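Local coordinates for protein glutamate racemase (Escherichia coli, PDB 2JFN) that belongs to the Asp/Glu/hydantoin racemase family, enzymes of alpha/beta architecture, and in this model holds glutamic acid in a pocket between its two sheets, at residues A[22-33]-A[83-92]; A[47-56]-A[252-263]. All coordinates share one frame; numbering follows the deposited sequence.

Interaction 1 of 2, residues A[22-33]-A[83-92]; sequences PTVLVFDSGVGG and YPLALAVVAC. With GLU (glutamic acid), chain B.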
loop_
_atom_site.group_PDB
_atom_site.type_symbol
_atom_site.label_atom_id
_atom_site.label_comp_id
_atom_site.label_asym_id
_atom_site.label_seq_id
_atom_site.Cartn_x
_atom_site.Cartn_y
_atom_site.Cartn_z
ATOM N N PRO A 22 19.543 -1.561 -9.791
ATOM C CA PRO A 22 18.369 -0.825 -10.260
ATOM C C PRO A 22 17.652 -0.063 -9.151
ATOM O O PRO A 22 17.457 -0.564 -8.043
ATOM C CB PRO A 22 17.503 -1.909 -10.907
ATOM C CG PRO A 22 17.967 -3.176 -10.267
ATOM C CD PRO A 22 19.450 -2.986 -10.149
ATOM N N THR A 23 17.289 1.169 -9.472
ATOM C CA THR A 23 16.608 2.052 -8.543
ATOM C C THR A 23 15.109 1.816 -8.611
ATOM O O THR A 23 14.490 1.957 -9.666
ATOM C CB THR A 23 16.908 3.525 -8.888
ATOM O OG1 THR A 23 18.307 3.775 -8.704
ATOM C CG2 THR A 23 16.093 4.460 -8.004
ATOM N N VAL A 24 14.532 1.452 -7.474
ATOM C CA VAL A 24 13.105 1.204 -7.393
ATOM C C VAL A 24 12.430 2.120 -6.385
ATOM O O VAL A 24 12.844 2.209 -5.229
ATOM C CB VAL A 24 12.819 -0.261 -7.003
ATOM C CG1 VAL A 24 11.337 -0.454 -6.744
ATOM C CG2 VAL A 24 13.285 -1.187 -8.124
ATOM N N LEU A 25 11.386 2.799 -6.840
ATOM C CA LEU A 25 10.626 3.691 -5.982
ATOM C C LEU A 25 9.378 2.980 -5.484
ATOM O O LEU A 25 8.679 2.333 -6.260
ATOM C CB LEU A 25 10.190 4.945 -6.750
ATOM C CG LEU A 25 9.105 5.790 -6.071
ATOM C CD1 LEU A 25 9.654 6.409 -4.781
ATOM C CD2 LEU A 25 8.624 6.883 -7.033
ATOM N N VAL A 26 9.124 3.087 -4.185
ATOM C CA VAL A 26 7.920 2.532 -3.586
ATOM C C VAL A 26 7.237 3.761 -2.968
ATOM O O VAL A 26 7.812 4.429 -2.099
ATOM C CB VAL A 26 8.229 1.487 -2.493
ATOM C CG1 VAL A 26 6.926 0.968 -1.902
ATOM C CG2 VAL A 26 9.033 0.316 -3.095
ATOM N N PHE A 27 6.031 4.064 -3.442
ATOM C CA PHE A 27 5.271 5.228 -2.986
ATOM C C PHE A 27 3.954 4.917 -2.282
ATOM O O PHE A 27 3.259 3.966 -2.628
ATOM C CB PHE A 27 4.953 6.139 -4.176
ATOM C CG PHE A 27 3.965 7.236 -3.855
ATOM C CD1 PHE A 27 4.387 8.422 -3.257
ATOM C CD2 PHE A 27 2.606 7.055 -4.094
ATOM C CE1 PHE A 27 3.469 9.410 -2.898
ATOM C CE2 PHE A 27 1.677 8.036 -3.737
ATOM C CZ PHE A 27 2.109 9.214 -3.137
ATOM N N ASP A 28 3.620 5.744 -1.296
ATOM C CA ASP A 28 2.362 5.634 -0.561
ATOM C C ASP A 28 2.088 6.979 0.081
ATOM O O ASP A 28 2.975 7.829 0.164
ATOM C CB ASP A 28 2.421 4.582 0.553
ATOM C CG ASP A 28 1.078 4.426 1.268
ATOM O OD1 ASP A 28 1.049 4.224 2.501
ATOM O OD2 ASP A 28 0.036 4.509 0.585
ATOM N N SER A 29 0.857 7.165 0.541
ATOM C CA SER A 29 0.467 8.394 1.214
ATOM C C SER A 29 1.097 8.404 2.616
ATOM O O SER A 29 1.368 9.465 3.179
ATOM C CB SER A 29 -1.053 8.454 1.328
ATOM O OG SER A 29 -1.527 7.322 2.031
ATOM N N GLY A 30 1.336 7.217 3.168
ATOM C CA GLY A 30 1.932 7.118 4.488
ATOM C C GLY A 30 2.851 5.929 4.687
ATOM O O GLY A 30 3.747 5.685 3.873
ATOM N N VAL A 31 2.629 5.171 5.760
ATOM C CA VAL A 31 3.467 4.015 6.057
ATOM C C VAL A 31 3.030 2.703 5.390
ATOM O O VAL A 31 3.803 1.749 5.348
ATOM C CB VAL A 31 3.572 3.763 7.598
ATOM C CG1 VAL A 31 4.201 4.972 8.287
ATOM C CG2 VAL A 31 2.194 3.484 8.194
ATOM N N GLY A 32 1.806 2.653 4.871
ATOM C CA GLY A 32 1.324 1.427 4.248
ATOM C C GLY A 32 2.246 0.877 3.173
ATOM O O GLY A 32 2.370 -0.337 3.010
ATOM N N GLY A 33 2.889 1.776 2.434
ATOM C CA GLY A 33 3.795 1.365 1.377
ATOM C C GLY A 33 4.874 0.427 1.874
ATOM O O GLY A 33 5.352 -0.412 1.125
ATOM N N TYR A 83 16.764 10.803 -8.713
ATOM C CA TYR A 83 17.330 9.554 -9.222
ATOM C C TYR A 83 16.541 8.971 -10.385
ATOM O O TYR A 83 15.319 8.834 -10.303
ATOM C CB TYR A 83 17.364 8.462 -8.142
ATOM C CG TYR A 83 18.313 8.674 -6.988
ATOM C CD1 TYR A 83 17.875 9.242 -5.796
ATOM C CD2 TYR A 83 19.644 8.265 -7.074
ATOM C CE1 TYR A 83 18.737 9.396 -4.716
ATOM C CE2 TYR A 83 20.514 8.415 -6.000
ATOM C CZ TYR A 83 20.056 8.978 -4.827
ATOM O OH TYR A 83 20.915 9.126 -3.760
ATOM N N PRO A 84 17.222 8.638 -11.493
ATOM C CA PRO A 84 16.491 8.048 -12.616
ATOM C C PRO A 84 15.914 6.754 -12.032
ATOM O O PRO A 84 16.572 6.092 -11.231
ATOM C CB PRO A 84 17.591 7.779 -13.636
ATOM C CG PRO A 84 18.533 8.939 -13.403
ATOM C CD PRO A 84 18.597 9.005 -11.887
ATOM N N LEU A 85 14.695 6.400 -12.416
ATOM C CA LEU A 85 14.056 5.207 -11.867
ATOM C C LEU A 85 13.982 4.042 -12.841
ATOM O O LEU A 85 13.740 4.228 -14.024
ATOM C CB LEU A 85 12.636 5.552 -11.407
ATOM C CG LEU A 85 12.469 6.726 -10.439
ATOM C CD1 LEU A 85 10.986 7.008 -10.204
ATOM C CD2 LEU A 85 13.177 6.408 -9.137
ATOM N N ALA A 86 14.209 2.837 -12.335
ATOM C CA ALA A 86 14.107 1.647 -13.165
ATOM C C ALA A 86 12.639 1.211 -13.110
ATOM O O ALA A 86 12.101 0.657 -14.064
ATOM C CB ALA A 86 15.017 0.539 -12.619
ATOM N N LEU A 87 11.983 1.497 -11.989
ATOM C CA LEU A 87 10.589 1.114 -11.806
ATOM C C LEU A 87 10.002 1.800 -10.579
ATOM O O LEU A 87 10.720 2.095 -9.623
ATOM C CB LEU A 87 10.508 -0.411 -11.641
ATOM C CG LEU A 87 9.208 -1.117 -11.248
ATOM C CD1 LEU A 87 9.309 -2.580 -11.668
ATOM C CD2 LEU A 87 8.968 -1.011 -9.740
ATOM N N ALA A 88 8.697 2.048 -10.613
ATOM C CA ALA A 88 8.002 2.676 -9.499
ATOM C C ALA A 88 6.755 1.879 -9.126
ATOM O O ALA A 88 6.027 1.386 -9.993
ATOM C CB ALA A 88 7.610 4.099 -9.855
ATOM N N VAL A 89 6.516 1.761 -7.827
ATOM C CA VAL A 89 5.356 1.042 -7.321
ATOM C C VAL A 89 4.447 1.993 -6.559
ATOM O O VAL A 89 4.882 2.654 -5.616
ATOM C CB VAL A 89 5.764 -0.082 -6.346
ATOM C CG1 VAL A 89 4.523 -0.853 -5.904
ATOM C CG2 VAL A 89 6.784 -1.006 -6.999
ATOM N N VAL A 90 3.193 2.078 -6.982
ATOM C CA VAL A 90 2.227 2.916 -6.300
ATOM C C VAL A 90 1.603 1.956 -5.289
ATOM O O VAL A 90 0.549 1.376 -5.546
ATOM C CB VAL A 90 1.153 3.437 -7.277
ATOM C CG1 VAL A 90 0.168 4.338 -6.545
ATOM C CG2 VAL A 90 1.827 4.218 -8.415
ATOM N N ALA A 91 2.289 1.766 -4.163
ATOM C CA ALA A 91 1.835 0.848 -3.113
ATOM C C ALA A 91 0.801 1.546 -2.254
ATOM O O ALA A 91 0.959 1.669 -1.039
ATOM C CB ALA A 91 3.020 0.409 -2.267
ATOM N N CYS A 92 -0.267 1.979 -2.915
ATOM C CA CYS A 92 -1.343 2.727 -2.293
ATOM C C CYS A 92 -2.627 2.490 -3.096
ATOM O O CYS A 92 -2.715 2.896 -4.252
ATOM C CB CYS A 92 -0.953 4.211 -2.331
ATOM S SG CYS A 92 -2.189 5.399 -1.832
HETATM N N GLU B . -1.891 3.016 2.030
HETATM C CA GLU B . -3.308 3.380 1.934
HETATM C C GLU B . -3.874 2.791 0.656
HETATM O O GLU B . -3.486 1.632 0.259
HETATM C CB GLU B . -3.450 4.910 1.929
HETATM C CG GLU B . -4.580 5.351 2.888
HETATM C CD GLU B . -4.937 6.816 2.673
HETATM O OE1 GLU B . -6.094 7.193 2.839
HETATM O OE2 GLU B . -4.073 7.635 2.344
HETATM O OXT GLU B . -4.743 3.435 -0.017
HETATM O O HOH W 1 19.007 5.914 -9.954
#
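Asp28 OD1 is gripped by two backbone amides, Gly30 N and Gly33 N, each 3.1 Å from OD1 and reaching it from opposite faces of the carboxylate, while its partner OD2 lies 3.1 Å from Cys92 CB across the contact. The Gly30 bond closes an Asx turn, and the pair should fix the rotation of the group. OD2 in turn accepts from N of the glutamic acid at 2.8 Å, while Ser29 OG donates to the ligand's OE2 at 2.6 Å. Behind this site the two strands run parallel. Leu25 is bonded both ways, its N to Leu87 O and its O to Val89 N, and Phe27 N then meets Val89 O almost straight on. At the far end Thr23 turns OG1 beside its own N (chi1 -64°), which carries CG2 to the anti position, 3.7 Å from Leu85 CD2. Thr23 OG1 bonds His48 and shares a water with Pro84 O. Helix 65-82 covers the Leu25 and Phe27 side; helix 228-241 covers Leu87 and Val89 on the other. Adjacent parallel strands sandwiched between helices, with the ligand at their carboxyl ends, are characteristic of the alpha/beta fold of this racemase family.

Interaction 2 of 2, residues A[47-56]-A[252-263]; sequences LHYIYAFDNV and NIAFCMAMTPGA
The side-chain amide of Asn55 grips the backbone of 257-258 with both its ends, just past the point where strand pairing stops. Its OD1 takes Met257 N at 2.8 Å, plus a weak bond from Ala258 N, and its ND2 donates to Ala258 O at 2.8 Å. With CG set between the backbone N and carbonyl carbon (chi1 62°), the amide is turned toward that loop. A water joins ND2 to Thr260 OG1, which N-caps the following helix by accepting from Ala263 N. Val56 CG2 presses tightly on Ala258 CB, 3.4 Å away. Upstream, strands 48-53 and 253-256 form a parallel pair within the larger sheet, flanked by strand 21-28 beyond the first and strand 277-280 beyond the second. The shortest backbone bond between the two strands, 2.6 Å, runs from Phe255 N to Tyr51 O. Asn252 extends the pattern with a side chain: OD1 receives Tyr49 N at 2.9 Å, the donor standing 44° above the carbonyl plane. On one face of the sheet Ile50 CG2 meets Phe255 CD1 at 3.5 Å, and Met257, bent along its chain, brings CE to 4.0 Å from Ala52 CB. On the other, the Phe53 ring receives Cys256 CA over its face in a CH-pi contact, 4.2 Å from the centroid, while Ala263 CB sits at the ring's edge.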
loop_
_atom_site.group_PDB
_atom_site.type_symbol
_atom_site.label_atom_id
_atom_site.label_comp_id
_atom_site.label_asym_id
_atom_site.label_seq_id
_atom_site.Cartn_x
_atom_site.Cartn_y
_atom_site.Cartn_z
ATOM N N LEU A 47 18.487 -4.149 -4.335
ATOM C CA LEU A 47 18.146 -2.981 -5.143
ATOM C C LEU A 47 18.403 -1.670 -4.415
ATOM O O LEU A 47 18.614 -1.650 -3.200
ATOM C CB LEU A 47 16.671 -3.036 -5.549
ATOM C CG LEU A 47 16.178 -4.323 -6.207
ATOM C CD1 LEU A 47 14.712 -4.180 -6.551
ATOM C CD2 LEU A 47 16.994 -4.611 -7.454
ATOM N N HIS A 48 18.413 -0.576 -5.171
ATOM C CA HIS A 48 18.584 0.752 -4.587
ATOM C C HIS A 48 17.152 1.229 -4.390
ATOM O O HIS A 48 16.509 1.690 -5.337
ATOM C CB HIS A 48 19.292 1.715 -5.541
ATOM C CG HIS A 48 19.238 3.146 -5.093
ATOM N ND1 HIS A 48 18.940 4.186 -5.949
ATOM C CD2 HIS A 48 19.456 3.710 -3.881
ATOM C CE1 HIS A 48 18.977 5.328 -5.284
ATOM N NE2 HIS A 48 19.288 5.066 -4.026
ATOM N N TYR A 49 16.656 1.104 -3.170
ATOM C CA TYR A 49 15.288 1.496 -2.880
ATOM C C TYR A 49 15.110 2.938 -2.431
ATOM O O TYR A 49 15.926 3.494 -1.689
ATOM C CB TYR A 49 14.682 0.581 -1.810
ATOM C CG TYR A 49 14.429 -0.844 -2.257
ATOM C CD1 TYR A 49 15.321 -1.867 -1.938
ATOM C CD2 TYR A 49 13.279 -1.171 -2.977
ATOM C CE1 TYR A 49 15.072 -3.197 -2.320
ATOM C CE2 TYR A 49 13.019 -2.486 -3.367
ATOM C CZ TYR A 49 13.920 -3.495 -3.033
ATOM O OH TYR A 49 13.646 -4.797 -3.404
ATOM N N ILE A 50 14.027 3.533 -2.905
ATOM C CA ILE A 50 13.658 4.882 -2.524
ATOM C C ILE A 50 12.231 4.749 -2.022
ATOM O O ILE A 50 11.363 4.247 -2.742
ATOM C CB ILE A 50 13.640 5.847 -3.722
ATOM C CG1 ILE A 50 15.042 5.975 -4.325
ATOM C CG2 ILE A 50 13.123 7.215 -3.272
ATOM C CD1 ILE A 50 15.042 6.649 -5.691
ATOM N N TYR A 51 11.993 5.162 -0.784
ATOM C CA TYR A 51 10.647 5.121 -0.236
ATOM C C TYR A 51 10.193 6.564 -0.120
ATOM O O TYR A 51 10.894 7.398 0.456
ATOM C CB TYR A 51 10.614 4.464 1.148
ATOM C CG TYR A 51 9.196 4.251 1.655
ATOM C CD1 TYR A 51 8.612 5.124 2.574
ATOM C CD2 TYR A 51 8.414 3.211 1.151
ATOM C CE1 TYR A 51 7.274 4.966 2.972
ATOM C CE2 TYR A 51 7.084 3.042 1.543
ATOM C CZ TYR A 51 6.517 3.920 2.447
ATOM O OH TYR A 51 5.186 3.755 2.791
ATOM N N ALA A 52 9.030 6.868 -0.679
ATOM C CA ALA A 52 8.506 8.225 -0.609
ATOM C C ALA A 52 7.085 8.203 -0.075
ATOM O O ALA A 52 6.251 7.419 -0.535
ATOM C CB ALA A 52 8.535 8.872 -1.991
ATOM N N PHE A 53 6.814 9.049 0.910
ATOM C CA PHE A 53 5.475 9.121 1.464
ATOM C C PHE A 53 5.001 10.573 1.532
ATOM O O PHE A 53 5.756 11.482 1.894
ATOM C CB PHE A 53 5.411 8.418 2.839
ATOM C CG PHE A 53 6.330 8.996 3.888
ATOM C CD1 PHE A 53 5.817 9.776 4.923
ATOM C CD2 PHE A 53 7.696 8.723 3.866
ATOM C CE1 PHE A 53 6.650 10.274 5.924
ATOM C CE2 PHE A 53 8.545 9.218 4.863
ATOM C CZ PHE A 53 8.018 9.996 5.896
ATOM N N ASP A 54 3.745 10.782 1.152
ATOM C CA ASP A 54 3.152 12.117 1.134
ATOM C C ASP A 54 2.531 12.507 2.473
ATOM O O ASP A 54 1.309 12.533 2.615
ATOM C CB ASP A 54 2.089 12.190 0.034
ATOM C CG ASP A 54 1.651 13.616 -0.260
ATOM O OD1 ASP A 54 2.124 14.546 0.436
ATOM O OD2 ASP A 54 0.837 13.802 -1.187
ATOM N N ASN A 55 3.370 12.837 3.452
ATOM C CA ASN A 55 2.865 13.213 4.760
ATOM C C ASN A 55 2.136 14.553 4.716
ATOM O O ASN A 55 1.410 14.890 5.644
ATOM C CB ASN A 55 4.008 13.247 5.790
ATOM C CG ASN A 55 5.076 14.273 5.459
ATOM O OD1 ASN A 55 5.618 14.299 4.350
ATOM N ND2 ASN A 55 5.396 15.122 6.432
ATOM N N VAL A 56 2.311 15.296 3.627
ATOM C CA VAL A 56 1.661 16.598 3.458
ATOM C C VAL A 56 0.179 16.485 3.077
ATOM O O VAL A 56 -0.655 17.250 3.568
ATOM C CB VAL A 56 2.388 17.446 2.375
ATOM C CG1 VAL A 56 1.527 18.641 1.956
ATOM C CG2 VAL A 56 3.722 17.941 2.919
ATOM N N ASN A 252 19.937 3.048 0.388
ATOM C CA ASN A 252 18.496 3.261 0.331
ATOM C C ASN A 252 18.143 4.562 1.034
ATOM O O ASN A 252 18.753 4.916 2.037
ATOM C CB ASN A 252 17.745 2.112 1.006
ATOM C CG ASN A 252 18.039 0.774 0.373
ATOM O OD1 ASN A 252 18.296 0.684 -0.829
ATOM N ND2 ASN A 252 17.984 -0.281 1.175
ATOM N N ILE A 253 17.151 5.268 0.511
ATOM C CA ILE A 253 16.755 6.532 1.118
ATOM C C ILE A 253 15.235 6.705 1.177
ATOM O O ILE A 253 14.500 6.191 0.326
ATOM C CB ILE A 253 17.386 7.712 0.337
ATOM C CG1 ILE A 253 17.072 9.040 1.025
ATOM C CG2 ILE A 253 16.869 7.723 -1.089
ATOM C CD1 ILE A 253 17.690 10.229 0.320
ATOM N N ALA A 254 14.770 7.409 2.206
ATOM C CA ALA A 254 13.350 7.677 2.374
ATOM C C ALA A 254 13.124 9.174 2.183
ATOM O O ALA A 254 13.917 9.995 2.656
ATOM C CB ALA A 254 12.882 7.245 3.766
ATOM N N PHE A 255 12.054 9.517 1.474
ATOM C CA PHE A 255 11.692 10.911 1.223
ATOM C C PHE A 255 10.330 11.251 1.824
ATOM O O PHE A 255 9.363 10.503 1.662
ATOM C CB PHE A 255 11.583 11.201 -0.277
ATOM C CG PHE A 255 12.899 11.321 -0.991
ATOM C CD1 PHE A 255 13.146 10.558 -2.128
ATOM C CD2 PHE A 255 13.868 12.219 -0.558
ATOM C CE1 PHE A 255 14.341 10.684 -2.831
ATOM C CE2 PHE A 255 15.073 12.359 -1.253
ATOM C CZ PHE A 255 15.311 11.586 -2.393
ATOM N N CYS A 256 10.245 12.377 2.520
ATOM C CA CYS A 256 8.955 12.826 3.036
ATOM C C CYS A 256 8.713 14.121 2.253
ATOM O O CYS A 256 9.639 14.645 1.625
ATOM C CB CYS A 256 9.007 13.088 4.547
ATOM S SG CYS A 256 10.207 14.321 5.078
ATOM N N MET A 257 7.488 14.638 2.259
ATOM C CA MET A 257 7.227 15.869 1.514
ATOM C C MET A 257 7.380 17.107 2.398
ATOM O O MET A 257 7.424 18.233 1.905
ATOM C CB MET A 257 5.831 15.832 0.879
ATOM C CG MET A 257 5.608 14.642 -0.060
ATOM S SD MET A 257 6.953 14.348 -1.261
ATOM C CE MET A 257 7.248 12.581 -1.015
ATOM N N ALA A 258 7.479 16.883 3.702
ATOM C CA ALA A 258 7.655 17.965 4.663
ATOM C C ALA A 258 8.339 17.385 5.888
ATOM O O ALA A 258 7.908 16.364 6.421
ATOM C CB ALA A 258 6.306 18.566 5.050
ATOM N N MET A 259 9.412 18.030 6.327
ATOM C CA MET A 259 10.149 17.562 7.492
ATOM C C MET A 259 9.409 18.021 8.741
ATOM O O MET A 259 9.761 19.027 9.357
ATOM C CB MET A 259 11.571 18.124 7.465
ATOM C CG MET A 259 12.538 17.422 8.397
ATOM S SD MET A 259 12.724 15.669 8.011
ATOM C CE MET A 259 13.751 15.727 6.572
ATOM N N THR A 260 8.369 17.277 9.096
ATOM C CA THR A 260 7.540 17.576 10.254
ATOM C C THR A 260 7.882 16.635 11.400
ATOM O O THR A 260 8.597 15.649 11.216
ATOM C CB THR A 260 6.057 17.354 9.933
ATOM O OG1 THR A 260 5.834 15.954 9.703
ATOM C CG2 THR A 260 5.651 18.139 8.700
ATOM N N PRO A 261 7.373 16.926 12.604
ATOM C CA PRO A 261 7.682 16.026 13.714
ATOM C C PRO A 261 7.135 14.631 13.413
ATOM O O PRO A 261 7.779 13.632 13.714
ATOM C CB PRO A 261 6.986 16.692 14.900
ATOM C CG PRO A 261 7.117 18.159 14.562
ATOM C CD PRO A 261 6.752 18.174 13.094
ATOM N N GLY A 262 5.950 14.570 12.806
ATOM C CA GLY A 262 5.356 13.285 12.472
ATOM C C GLY A 262 6.234 12.449 11.552
ATOM O O GLY A 262 6.452 11.265 11.798
ATOM N N ALA A 263 6.737 13.060 10.487
ATOM C CA ALA A 263 7.603 12.360 9.551
ATOM C C ALA A 263 8.898 11.939 10.240
ATOM O O ALA A 263 9.387 10.825 10.047
ATOM C CB ALA A 263 7.916 13.255 8.358
HETATM O O HOH W 2 18.771 -2.643 -0.552
HETATM O O HOH W 3 3.580 14.997 8.845
#

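Overall arrangement
Both interactions belong to the same mixed sheet, with their centres about 10 Å apart. Across it the strands run 87-90, 21-28, 48-53, 253-256, all parallel, so strands 21-28 and 48-53 lie side by side and join interaction 1 to interaction 2. Along the chain the segments alternate: 22-33, 47-56, 83-92, then 252-263, some 195 residues after its partner 47-56, the four strands of the second sheet lying between. Helix 65-82 makes the crossing from strand 48-53 to strand 87-90, over strand 21-28 between them. Two probable hydrogen bonds tie the contacts, from Tyr51 OH to the backbone O of Gly30 and between Thr23 OG1 and His48 ND1; the first lies next to the glutamic acid pocket, which interaction 1 partly lines.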